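Local coordinates for DegV family protein (Eubacterium eligens, PDB 3FDJ) that is of unknown function but probably binds a fatty acid or a similar lipid, at residues 168-173 against 263-268; 187-190 against 196-199; 203-208 against 234-239; 215-220 against 246-251. All coordinates share one frame; numbering follows the deposited sequence.

The hairpin of contact 2 forms one margin of the sheet whose outermost strands within this chain are 196-203 and 253-257, and helices 205-219 and 234-248 pair at two levels, contacts 3 and 4, whose centres lie about 16 Å apart. Leu-208 CD1 of contact 3 packs on Ile-187 CD1 of contact 2 at 3.7 Å, and Leu-215 CD1 of contact 4 on Ile-199 CD1 of contact 2 at 3.6 Å. Contact 1 touches contact 2 through Val-171 CG2 and Leu-196 CD2, 4.2 Å apart. Side chains of Arg-170 and Leu-196 come within about 3 and 4 Å of hexaethylene glycol, probably from the crystallisation liquor, which may mark a pocket; the sodium ion lies about 11 Å from the Asp-205 side chain.

Contact 1: residues 168-173 against 263-268; sequences NGRVSK and SYYAER
Asn-168 and Arg-170 meet the hydroxyl ends of Tyr-264 and Tyr-265, joining the loop after helix 163-167 to helix 260-266. A Schellman motif with Gly-169 as its C-prime residue ends the first helix, Arg-170 N returning to Leu-165 O. The Asn-168 amide comes to Tyr-264 at the ring edge, near its plane. Its ND2 gives Tyr-264 OH a weak hydrogen bond of 3.1 Å, bent to 134° at the hydrogen; ND2 also bonds Asn-164 O, and Tyr-264 OH bonds Ser-58 OG. Against Tyr-265 the same amide stands nearly upright, the planes 76° apart, with CG 3.6 Å from Tyr-265 OH. The Arg-170 chain, extended from CG to NE, carries NH2 to 2.9 Å from that hydroxyl, while NE bonds Met-87 O. Tyr-265 OH is also hydrogen-bonded to Thr-60 OG1, so strand 59-61 shares the junction. Replacing Tyr-265 by a phenylalanine would probably leave Thr-60 OG1 without this mate and Arg-170 NH2 without its neighbouring oxygen. With chi1 at -81°, CG opposite the carbonyl carbon, the Tyr-265 ring lies beneath its neighbour: Tyr-264 CD2 sits 3.5 Å above the plane of the Tyr-265 ring, over its centre.

Contact 2: residues 187-190 against 196-199; sequences IGTA and LEAI
Thr-189 and Glu-197 face each other as a hydrogen-bonded pair in the antiparallel hairpin of strands 184-190 and 196-203, the latter being an outermost strand of its mixed sheet within this chain. Backbone bonding sets the register. Thr-189 N gives to Glu-197 O and Glu-197 N returns to Thr-189 O, both at 2.9 Å, the second being the straighter at 168° at its hydrogen. Ile-199 N reaches Ile-187 O at 2.7 Å; Ile-187 is also backbone-bonded to Gly-200, and with psi -37° at Ile-199 this is consistent with a classic beta bulge. Between these bonds Gly-188 and Ala-198 form a non-hydrogen-bonded pair, where Gly-188 CA makes a CA-H...O contact of 3.2 Å with Glu-197 O. A beta carbon on Gly-188 would clash with Leu-196 CD1 where it now lies, so the lack of a side chain is consistent with the close approach, CA to CA 4.2 Å from Ala-198.

Side-chain packing divides between the two faces. Leu-196 lies on the face of Ala-190 and Ala-198, its CD1 4.1 Å from Gly-188 CA. On the other face Thr-189 and Glu-197 run side by side in the same direction, while Ile-187 and Ile-199 meet Leu-215 of helix 205-219. Ile-187 CG2 packs on Ile-199 CB at 4.2 Å. With chi1 -171°, Thr-189 OG1 bonds Leu-155 O and Arg-154 NH2. Thr-189 CB lies 3.9 Å from Ile-199 CD1.

Contact 3: residues 203-208 against 234-239; sequences RGDKKL and EALADK. With ACY (acetic acid), chain F.
Lys-239 NZ and Asp-205 OD2 form a salt bridge of 2.9 Å, the ammonium using the anti lone pair of OD2, on the side away from OD1. Extended beyond CG, with chi2 to chi4 all near 180°, the lysine chain crosses the Asp-205 side chain at about a right angle. Asp-205 is the first residue of helix 205-219, after the N-cap Gly-204, a position where the helix end probably stabilises its negative charge further. Beyond this pair, Arg-203 grips an acetic acid molecule, probably bound as acetate and probably from the crystallisation liquor, with two hydrogen bonds: NE to OXT at 2.6 Å and NH1 to the ligand O at 3.0 Å. The ligand carbon C lies in the guanidinium plane, at its edge, and NH1 also bonds Leu-182 O.

The two helices lie side by side on one face of the mixed sheet; helix 234-248 is the connection of a beta-alpha-beta crossover between the parallel strands 226-230 and 253-257. Beneath the salt bridge Leu-236 inserts its methyl groups: CD1 lies 3.6 Å from Asp-205 CG, and CD2 packs on Leu-208 CD2 at 3.7 Å. Shortening Asp-205 to an alanine is likely to leave Lys-239 NZ without this carboxylate and Leu-236 CD1 without the cover of CG. Nearer the sheet, Leu-236 rests on Ile-271, and Leu-208 on Ile-187 and Cys-202 of the hairpin strands.

Contact 4: residues 215-220 against 246-251; sequences LLDDAG and QAYGTT
Tyr-248 turns the hydroxyl edge of its ring to Asp-217, whose OD1 lies near the ring plane while the carboxylate itself is rotated 73° out of that plane. The contact joins the C-terminal ends of two neighbouring helices, 205-219 and 234-248, on the same face of the mixed sheet. Tyr-221, just past the first of them, packs against Tyr-248 with the rings edge-to-face. Leu-216 comes to the ring obliquely, beside the hydroxyl end.

The polar link is one hydrogen bond, from Tyr-248 OH to Asp-217 OD1. Its modelled length of 2.4 Å is very short, so the exact value is doubtful although the pairing is clear. OD1 also lies 3.1 Å from Tyr-248 CE1, which places it at the flank of the hydroxyl and not straight ahead of it. The bond to CB at Asp-217 does not itself aim at the other helix; chi1 of -73° puts CG opposite the carbonyl carbon and swings the carboxylate across. Asp-217 N is 3.5 Å from Tyr-248 OH but poorly angled, and makes no hydrogen bond with it.

Both helices stop close to this contact. Gly-220, with phi 89°, ends the first in a Schellman motif, its N returning to Asp-217 O at 3.2 Å; Gly-249, also at positive phi, follows Tyr-248. The Leu-216 side chain also touches Ile-244 of helix 234-248 and Phe-156 of strand 153-159. Its CB lies 3.5 Å from Tyr-248 OH and 4.1 Å from Tyr-248 CZ.

Contact 1: residues 168-173 against 263-268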
loop_
_atom_site.group_PDB
_atom_site.type_symbol
_atom_site.label_atom_id
_atom_site.label_comp_id
_atom_site.label_asym_id
_atom_site.label_seq_id
_atom_site.Cartn_x
_atom_site.Cartn_y
_atom_site.Cartn_z
ATOM N N ASN A 168 2.307 11.585 13.375
ATOM C CA ASN A 168 1.541 12.203 12.292
ATOM C C ASN A 168 0.018 12.105 12.444
ATOM O O ASN A 168 -0.727 12.416 11.499
ATOM C CB ASN A 168 2.004 11.634 10.944
ATOM C CG ASN A 168 3.340 12.207 10.508
ATOM O OD1 ASN A 168 3.422 13.371 10.085
ATOM N ND2 ASN A 168 4.388 11.419 10.627
ATOM N N GLY A 169 -0.439 11.692 13.627
ATOM C CA GLY A 169 -1.863 11.625 13.942
ATOM C C GLY A 169 -2.623 10.526 13.231
ATOM O O GLY A 169 -3.842 10.621 13.074
ATOM N N ARG A 170 -1.928 9.480 12.796
ATOM C CA ARG A 170 -2.591 8.426 12.023
ATOM C C ARG A 170 -2.940 7.163 12.810
ATOM O O ARG A 170 -3.604 6.260 12.280
ATOM C CB ARG A 170 -1.782 8.131 10.756
ATOM C CG ARG A 170 -1.984 9.296 9.802
ATOM C CD ARG A 170 -1.042 9.355 8.667
ATOM N NE ARG A 170 -1.576 10.336 7.724
ATOM C CZ ARG A 170 -0.998 11.482 7.377
ATOM N NH1 ARG A 170 -1.618 12.284 6.526
ATOM N NH2 ARG A 170 0.198 11.825 7.845
ATOM N N VAL A 171 -2.517 7.104 14.064
ATOM C CA VAL A 171 -2.941 6.045 14.971
ATOM C C VAL A 171 -2.992 6.650 16.361
ATOM O O VAL A 171 -2.256 7.601 16.640
ATOM C CB VAL A 171 -1.964 4.830 14.921
ATOM C CG1 VAL A 171 -0.701 5.105 15.770
ATOM C CG2 VAL A 171 -2.642 3.559 15.371
ATOM N N SER A 172 -3.873 6.139 17.216
ATOM C CA SER A 172 -3.953 6.637 18.601
ATOM C C SER A 172 -2.684 6.336 19.377
ATOM O O SER A 172 -2.008 5.335 19.112
ATOM C CB SER A 172 -5.130 6.026 19.349
ATOM O OG SER A 172 -4.950 4.624 19.528
ATOM N N LYS A 173 -2.373 7.199 20.336
ATOM C CA LYS A 173 -1.251 6.966 21.242
ATOM C C LYS A 173 -1.371 5.645 22.009
ATOM O O LYS A 173 -0.379 4.925 22.140
ATOM C CB LYS A 173 -1.086 8.136 22.213
ATOM C CG LYS A 173 -0.538 9.380 21.514
ATOM C CD LYS A 173 -0.051 10.442 22.508
ATOM C CE LYS A 173 -1.171 11.368 22.996
ATOM N NZ LYS A 173 -1.252 12.688 22.273
ATOM N N SER A 263 7.771 2.230 4.018
ATOM C CA SER A 263 8.896 2.009 4.951
ATOM C C SER A 263 8.862 3.030 6.083
ATOM O O SER A 263 9.099 2.680 7.230
ATOM C CB SER A 263 10.247 2.025 4.228
ATOM O OG SER A 263 10.369 0.920 3.327
ATOM N N TYR A 264 8.500 4.272 5.765
ATOM C CA TYR A 264 8.394 5.316 6.785
ATOM C C TYR A 264 7.313 4.981 7.830
ATOM O O TYR A 264 7.572 5.065 9.024
ATOM C CB TYR A 264 8.143 6.693 6.137
ATOM C CG TYR A 264 7.893 7.790 7.130
ATOM C CD1 TYR A 264 8.958 8.377 7.804
ATOM C CD2 TYR A 264 6.605 8.220 7.434
ATOM C CE1 TYR A 264 8.750 9.351 8.761
ATOM C CE2 TYR A 264 6.388 9.238 8.396
ATOM C CZ TYR A 264 7.470 9.791 9.047
ATOM O OH TYR A 264 7.316 10.767 9.999
ATOM N N TYR A 265 6.125 4.603 7.373
ATOM C CA TYR A 265 4.985 4.405 8.265
ATOM C C TYR A 265 4.910 3.017 8.894
ATOM O O TYR A 265 4.442 2.885 10.033
ATOM C CB TYR A 265 3.677 4.754 7.546
ATOM C CG TYR A 265 3.395 6.240 7.510
ATOM C CD1 TYR A 265 3.233 6.964 8.701
ATOM C CD2 TYR A 265 3.314 6.943 6.295
ATOM C CE1 TYR A 265 2.982 8.336 8.681
ATOM C CE2 TYR A 265 3.050 8.308 6.278
ATOM C CZ TYR A 265 2.877 8.990 7.464
ATOM O OH TYR A 265 2.654 10.347 7.463
ATOM N N ALA A 266 5.355 1.987 8.182
ATOM C CA ALA A 266 5.405 0.628 8.764
ATOM C C ALA A 266 6.618 0.411 9.665
ATOM O O ALA A 266 6.576 -0.410 10.587
ATOM C CB ALA A 266 5.337 -0.444 7.678
ATOM N N GLU A 267 7.686 1.145 9.378
ATOM C CA GLU A 267 8.952 1.152 10.131
ATOM C C GLU A 267 9.756 -0.135 10.015
ATOM O O GLU A 267 9.276 -1.153 9.534
ATOM C CB GLU A 267 8.757 1.594 11.581
ATOM C CG GLU A 267 8.231 3.018 11.635
ATOM C CD GLU A 267 8.362 3.682 12.991
ATOM O OE1 GLU A 267 9.462 3.610 13.596
ATOM O OE2 GLU A 267 7.368 4.322 13.417
ATOM N N ARG A 268 11.017 -0.050 10.415
ATOM C CA ARG A 268 11.903 -1.187 10.334
ATOM C C ARG A 268 11.275 -2.377 11.040
ATOM O O ARG A 268 10.760 -2.256 12.158
ATOM C CB ARG A 268 13.251 -0.857 10.982
ATOM C CG ARG A 268 14.401 -1.529 10.344
ATOM C CD ARG A 268 15.691 -0.778 10.695
ATOM N NE ARG A 268 16.438 -0.426 9.492
ATOM C CZ ARG A 268 17.321 0.568 9.400
ATOM N NH1 ARG A 268 17.575 1.360 10.438
ATOM N NH2 ARG A 268 17.954 0.775 8.252
#

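Contact 2: residues 187-190 against 196-199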
loop_
_atom_site.group_PDB
_atom_site.type_symbol
_atom_site.label_atom_id
_atom_site.label_comp_id
_atom_site.label_asym_id
_atom_site.label_seq_id
_atom_site.Cartn_x
_atom_site.Cartn_y
_atom_site.Cartn_z
ATOM N N ILE A 187 -0.668 -5.841 15.575
ATOM C CA ILE A 187 -1.298 -6.390 14.383
ATOM C C ILE A 187 -2.497 -5.511 14.023
ATOM O O ILE A 187 -3.318 -5.168 14.881
ATOM C CB ILE A 187 -1.782 -7.842 14.629
ATOM C CG1 ILE A 187 -0.617 -8.744 15.016
ATOM C CG2 ILE A 187 -2.463 -8.395 13.357
ATOM C CD1 ILE A 187 -1.091 -10.151 15.493
ATOM N N GLY A 188 -2.587 -5.118 12.763
ATOM C CA GLY A 188 -3.677 -4.279 12.285
ATOM C C GLY A 188 -4.338 -4.812 11.032
ATOM O O GLY A 188 -3.864 -5.773 10.400
ATOM N N THR A 189 -5.469 -4.208 10.704
ATOM C CA THR A 189 -6.119 -4.423 9.418
ATOM C C THR A 189 -6.590 -3.087 8.860
ATOM O O THR A 189 -6.749 -2.107 9.596
ATOM C CB THR A 189 -7.289 -5.440 9.549
ATOM O OG1 THR A 189 -7.784 -5.806 8.250
ATOM C CG2 THR A 189 -8.421 -4.888 10.416
ATOM N N ALA A 190 -6.792 -3.036 7.543
ATOM C CA ALA A 190 -7.445 -1.879 6.932
ATOM C C ALA A 190 -8.936 -1.969 7.253
ATOM O O ALA A 190 -9.594 -2.987 6.967
ATOM C CB ALA A 190 -7.173 -1.840 5.411
ATOM N N LEU A 196 -6.469 2.510 9.922
ATOM C CA LEU A 196 -5.720 1.418 10.520
ATOM C C LEU A 196 -6.462 0.996 11.774
ATOM O O LEU A 196 -6.648 1.800 12.688
ATOM C CB LEU A 196 -4.305 1.859 10.876
ATOM C CG LEU A 196 -3.409 0.831 11.555
ATOM C CD1 LEU A 196 -3.245 -0.467 10.761
ATOM C CD2 LEU A 196 -2.040 1.459 11.819
ATOM N N GLU A 197 -6.935 -0.242 11.777
ATOM C CA GLU A 197 -7.698 -0.780 12.892
ATOM C C GLU A 197 -6.801 -1.786 13.605
ATOM O O GLU A 197 -6.441 -2.780 13.017
ATOM C CB GLU A 197 -8.922 -1.478 12.327
ATOM C CG GLU A 197 -9.925 -1.978 13.311
ATOM C CD GLU A 197 -11.276 -2.032 12.638
ATOM O OE1 GLU A 197 -11.438 -2.879 11.730
ATOM O OE2 GLU A 197 -12.148 -1.189 12.963
ATOM N N ALA A 198 -6.441 -1.522 14.860
ATOM C CA ALA A 198 -5.561 -2.438 15.590
ATOM C C ALA A 198 -6.366 -3.666 16.050
ATOM O O ALA A 198 -7.447 -3.536 16.603
ATOM C CB ALA A 198 -4.898 -1.709 16.782
ATOM N N ILE A 199 -5.841 -4.846 15.766
ATOM C CA ILE A 199 -6.484 -6.113 16.072
ATOM C C ILE A 199 -5.953 -6.637 17.404
ATOM O O ILE A 199 -6.680 -7.245 18.179
ATOM C CB ILE A 199 -6.149 -7.174 14.979
ATOM C CG1 ILE A 199 -6.985 -6.934 13.726
ATOM C CG2 ILE A 199 -6.364 -8.607 15.524
ATOM C CD1 ILE A 199 -6.639 -7.855 12.597
#

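Contact 3: residues 203-208 against 234-239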
loop_
_atom_site.group_PDB
_atom_site.type_symbol
_atom_site.label_atom_id
_atom_site.label_comp_id
_atom_site.label_asym_id
_atom_site.label_seq_id
_atom_site.Cartn_x
_atom_site.Cartn_y
_atom_site.Cartn_z
ATOM N N ARG A 203 3.733 -11.058 20.676
ATOM C CA ARG A 203 5.140 -11.273 21.022
ATOM C C ARG A 203 5.795 -12.390 20.191
ATOM O O ARG A 203 5.689 -13.593 20.524
ATOM C CB ARG A 203 5.321 -11.591 22.513
ATOM C CG ARG A 203 6.809 -11.761 22.878
ATOM C CD ARG A 203 7.114 -11.791 24.389
ATOM N NE ARG A 203 7.265 -10.439 24.923
ATOM C CZ ARG A 203 8.337 -9.659 24.757
ATOM N NH1 ARG A 203 8.335 -8.434 25.269
ATOM N NH2 ARG A 203 9.403 -10.084 24.083
ATOM N N GLY A 204 6.474 -11.982 19.132
ATOM C CA GLY A 204 7.330 -12.860 18.357
ATOM C C GLY A 204 6.703 -13.393 17.091
ATOM O O GLY A 204 5.477 -13.412 16.941
ATOM N N ASP A 205 7.569 -13.861 16.200
ATOM C CA ASP A 205 7.166 -14.353 14.891
ATOM C C ASP A 205 6.191 -15.530 14.933
ATOM O O ASP A 205 5.204 -15.543 14.183
ATOM C CB ASP A 205 8.383 -14.778 14.086
ATOM C CG ASP A 205 9.357 -13.628 13.809
ATOM O OD1 ASP A 205 8.987 -12.441 13.979
ATOM O OD2 ASP A 205 10.502 -13.944 13.393
ATOM N N LYS A 206 6.462 -16.528 15.767
ATOM C CA LYS A 206 5.606 -17.709 15.751
ATOM C C LYS A 206 4.177 -17.368 16.175
ATOM O O LYS A 206 3.210 -17.844 15.569
ATOM C CB LYS A 206 6.176 -18.821 16.618
ATOM C CG LYS A 206 7.364 -19.523 15.956
ATOM C CD LYS A 206 7.792 -20.707 16.791
ATOM C CE LYS A 206 8.717 -20.270 17.890
ATOM N NZ LYS A 206 10.116 -20.248 17.380
ATOM N N LYS A 207 4.044 -16.509 17.178
ATOM C CA LYS A 207 2.720 -16.093 17.633
ATOM C C LYS A 207 1.977 -15.288 16.566
ATOM O O LYS A 207 0.769 -15.462 16.366
ATOM C CB LYS A 207 2.837 -15.301 18.930
ATOM C CG LYS A 207 3.065 -16.166 20.152
ATOM C CD LYS A 207 2.864 -15.370 21.456
ATOM C CE LYS A 207 3.435 -16.092 22.659
ATOM N NZ LYS A 207 4.951 -16.024 22.662
ATOM N N LEU A 208 2.708 -14.447 15.849
ATOM C CA LEU A 208 2.143 -13.735 14.695
ATOM C C LEU A 208 1.610 -14.707 13.634
ATOM O O LEU A 208 0.488 -14.529 13.127
ATOM C CB LEU A 208 3.164 -12.754 14.095
ATOM C CG LEU A 208 2.737 -12.079 12.784
ATOM C CD1 LEU A 208 1.514 -11.187 13.038
ATOM C CD2 LEU A 208 3.911 -11.311 12.199
ATOM N N GLU A 234 12.777 -9.503 5.374
ATOM C CA GLU A 234 12.518 -10.573 4.420
ATOM C C GLU A 234 12.314 -11.911 5.137
ATOM O O GLU A 234 11.518 -12.742 4.689
ATOM C CB GLU A 234 13.661 -10.646 3.424
ATOM C CG GLU A 234 13.405 -11.504 2.223
ATOM C CD GLU A 234 14.551 -11.429 1.253
ATOM O OE1 GLU A 234 15.104 -10.309 1.048
ATOM O OE2 GLU A 234 14.929 -12.485 0.719
ATOM N N ALA A 235 12.986 -12.086 6.278
ATOM C CA ALA A 235 12.907 -13.333 7.029
ATOM C C ALA A 235 11.485 -13.621 7.468
ATOM O O ALA A 235 10.978 -14.721 7.249
ATOM C CB ALA A 235 13.857 -13.301 8.235
ATOM N N LEU A 236 10.834 -12.621 8.048
ATOM C CA LEU A 236 9.460 -12.772 8.539
ATOM C C LEU A 236 8.491 -12.913 7.364
ATOM O O LEU A 236 7.589 -13.759 7.394
ATOM C CB LEU A 236 9.046 -11.615 9.463
ATOM C CG LEU A 236 7.634 -11.760 10.084
ATOM C CD1 LEU A 236 7.434 -13.129 10.758
ATOM C CD2 LEU A 236 7.383 -10.593 11.049
ATOM N N ALA A 237 8.685 -12.114 6.312
ATOM C CA ALA A 237 7.799 -12.181 5.164
ATOM C C ALA A 237 7.840 -13.593 4.547
ATOM O O ALA A 237 6.801 -14.137 4.169
ATOM C CB ALA A 237 8.154 -11.103 4.129
ATOM N N ASP A 238 9.037 -14.173 4.447
ATOM C CA ASP A 238 9.201 -15.526 3.925
ATOM C C ASP A 238 8.544 -16.567 4.833
ATOM O O ASP A 238 7.921 -17.498 4.341
ATOM C CB ASP A 238 10.689 -15.868 3.715
ATOM C CG ASP A 238 11.304 -15.180 2.499
ATOM O OD1 ASP A 238 10.568 -14.524 1.704
ATOM O OD2 ASP A 238 12.549 -15.307 2.334
ATOM N N LYS A 239 8.643 -16.400 6.151
ATOM C CA LYS A 239 7.952 -17.325 7.082
ATOM C C LYS A 239 6.434 -17.299 6.905
ATOM O O LYS A 239 5.785 -18.338 6.934
ATOM C CB LYS A 239 8.227 -16.978 8.544
ATOM C CG LYS A 239 9.586 -17.274 9.051
ATOM C CD LYS A 239 9.659 -16.906 10.553
ATOM C CE LYS A 239 11.061 -16.982 11.046
ATOM N NZ LYS A 239 11.150 -16.606 12.478
HETATM C C ACY F . 4.914 -9.156 26.853
HETATM O O ACY F . 5.686 -8.178 26.711
HETATM O OXT ACY F . 4.977 -10.189 26.136
HETATM C CH3 ACY F . 3.871 -9.076 27.937
#

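Contact 4: residues 215-220 against 246-251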
loop_
_atom_site.group_PDB
_atom_site.type_symbol
_atom_site.label_atom_id
_atom_site.label_comp_id
_atom_site.label_asym_id
_atom_site.label_seq_id
_atom_site.Cartn_x
_atom_site.Cartn_y
_atom_site.Cartn_z
ATOM N N LEU A 215 -6.886 -15.019 11.562
ATOM C CA LEU A 215 -7.468 -13.844 10.889
ATOM C C LEU A 215 -7.830 -14.147 9.427
ATOM O O LEU A 215 -8.931 -13.785 8.955
ATOM C CB LEU A 215 -6.519 -12.655 10.962
ATOM C CG LEU A 215 -6.320 -12.035 12.344
ATOM C CD1 LEU A 215 -5.118 -11.101 12.361
ATOM C CD2 LEU A 215 -7.585 -11.318 12.816
ATOM N N LEU A 216 -6.917 -14.828 8.724
ATOM C CA LEU A 216 -7.151 -15.202 7.343
ATOM C C LEU A 216 -8.352 -16.154 7.225
ATOM O O LEU A 216 -9.191 -15.961 6.352
ATOM C CB LEU A 216 -5.901 -15.813 6.731
ATOM C CG LEU A 216 -4.796 -14.779 6.463
ATOM C CD1 LEU A 216 -3.449 -15.469 6.173
ATOM C CD2 LEU A 216 -5.175 -13.837 5.333
ATOM N N ASP A 217 -8.422 -17.159 8.103
ATOM C CA ASP A 217 -9.556 -18.080 8.159
ATOM C C ASP A 217 -10.883 -17.314 8.308
ATOM O O ASP A 217 -11.846 -17.528 7.551
ATOM C CB ASP A 217 -9.434 -19.061 9.343
ATOM C CG ASP A 217 -8.367 -20.149 9.129
ATOM O OD1 ASP A 217 -7.818 -20.289 8.009
ATOM O OD2 ASP A 217 -8.070 -20.884 10.107
ATOM N N ASP A 218 -10.934 -16.435 9.300
ATOM C CA ASP A 218 -12.143 -15.653 9.549
ATOM C C ASP A 218 -12.473 -14.706 8.395
ATOM O O ASP A 218 -13.637 -14.438 8.132
ATOM C CB ASP A 218 -11.998 -14.853 10.828
ATOM C CG ASP A 218 -12.174 -15.702 12.073
ATOM O OD1 ASP A 218 -12.407 -16.936 11.956
ATOM O OD2 ASP A 218 -12.087 -15.126 13.186
ATOM N N ALA A 219 -11.447 -14.201 7.715
ATOM C CA ALA A 219 -11.634 -13.284 6.592
ATOM C C ALA A 219 -12.154 -13.978 5.325
ATOM O O ALA A 219 -12.555 -13.303 4.377
ATOM C CB ALA A 219 -10.313 -12.557 6.279
ATOM N N GLY A 220 -12.144 -15.305 5.291
ATOM C CA GLY A 220 -12.593 -16.033 4.103
ATOM C C GLY A 220 -11.486 -16.283 3.091
ATOM O O GLY A 220 -11.760 -16.537 1.912
ATOM N N GLN A 246 1.481 -23.614 2.986
ATOM C CA GLN A 246 1.232 -24.886 3.637
ATOM C C GLN A 246 -0.219 -25.046 4.082
ATOM O O GLN A 246 -0.797 -26.114 3.913
ATOM C CB GLN A 246 2.189 -25.071 4.831
ATOM C CG GLN A 246 2.008 -26.362 5.628
ATOM C CD GLN A 246 2.461 -27.633 4.883
ATOM O OE1 GLN A 246 2.943 -27.582 3.743
ATOM N NE2 GLN A 246 2.282 -28.782 5.531
ATOM N N ALA A 247 -0.789 -23.996 4.663
ATOM C CA ALA A 247 -2.129 -24.059 5.265
ATOM C C ALA A 247 -3.239 -23.959 4.230
ATOM O O ALA A 247 -4.297 -24.567 4.386
ATOM C CB ALA A 247 -2.286 -22.961 6.315
ATOM N N TYR A 248 -3.013 -23.196 3.165
ATOM C CA TYR A 248 -4.078 -22.923 2.191
ATOM C C TYR A 248 -3.804 -23.401 0.766
ATOM O O TYR A 248 -4.690 -23.336 -0.071
ATOM C CB TYR A 248 -4.372 -21.428 2.165
ATOM C CG TYR A 248 -4.762 -20.848 3.508
ATOM C CD1 TYR A 248 -6.071 -20.923 3.973
ATOM C CD2 TYR A 248 -3.829 -20.226 4.309
ATOM C CE1 TYR A 248 -6.425 -20.400 5.220
ATOM C CE2 TYR A 248 -4.173 -19.690 5.545
ATOM C CZ TYR A 248 -5.466 -19.779 5.992
ATOM O OH TYR A 248 -5.797 -19.239 7.215
ATOM N N GLY A 249 -2.592 -23.854 0.475
ATOM C CA GLY A 249 -2.263 -24.350 -0.859
ATOM C C GLY A 249 -2.028 -23.250 -1.875
ATOM O O GLY A 249 -2.031 -23.496 -3.066
ATOM N N THR A 250 -1.809 -22.030 -1.395
ATOM C CA THR A 250 -1.582 -20.874 -2.259
ATOM C C THR A 250 -0.403 -21.105 -3.200
ATOM O O THR A 250 0.628 -21.594 -2.776
ATOM C CB THR A 250 -1.264 -19.664 -1.403
ATOM O OG1 THR A 250 -2.225 -19.586 -0.343
ATOM C CG2 THR A 250 -1.255 -18.372 -2.240
ATOM N N THR A 251 -0.579 -20.754 -4.466
ATOM C CA THR A 251 0.517 -20.771 -5.439
ATOM C C THR A 251 0.858 -19.365 -5.944
ATOM O O THR A 251 1.964 -19.152 -6.439
ATOM C CB THR A 251 0.204 -21.661 -6.636
ATOM O OG1 THR A 251 -1.013 -21.238 -7.241
ATOM C CG2 THR A 251 0.093 -23.138 -6.205
#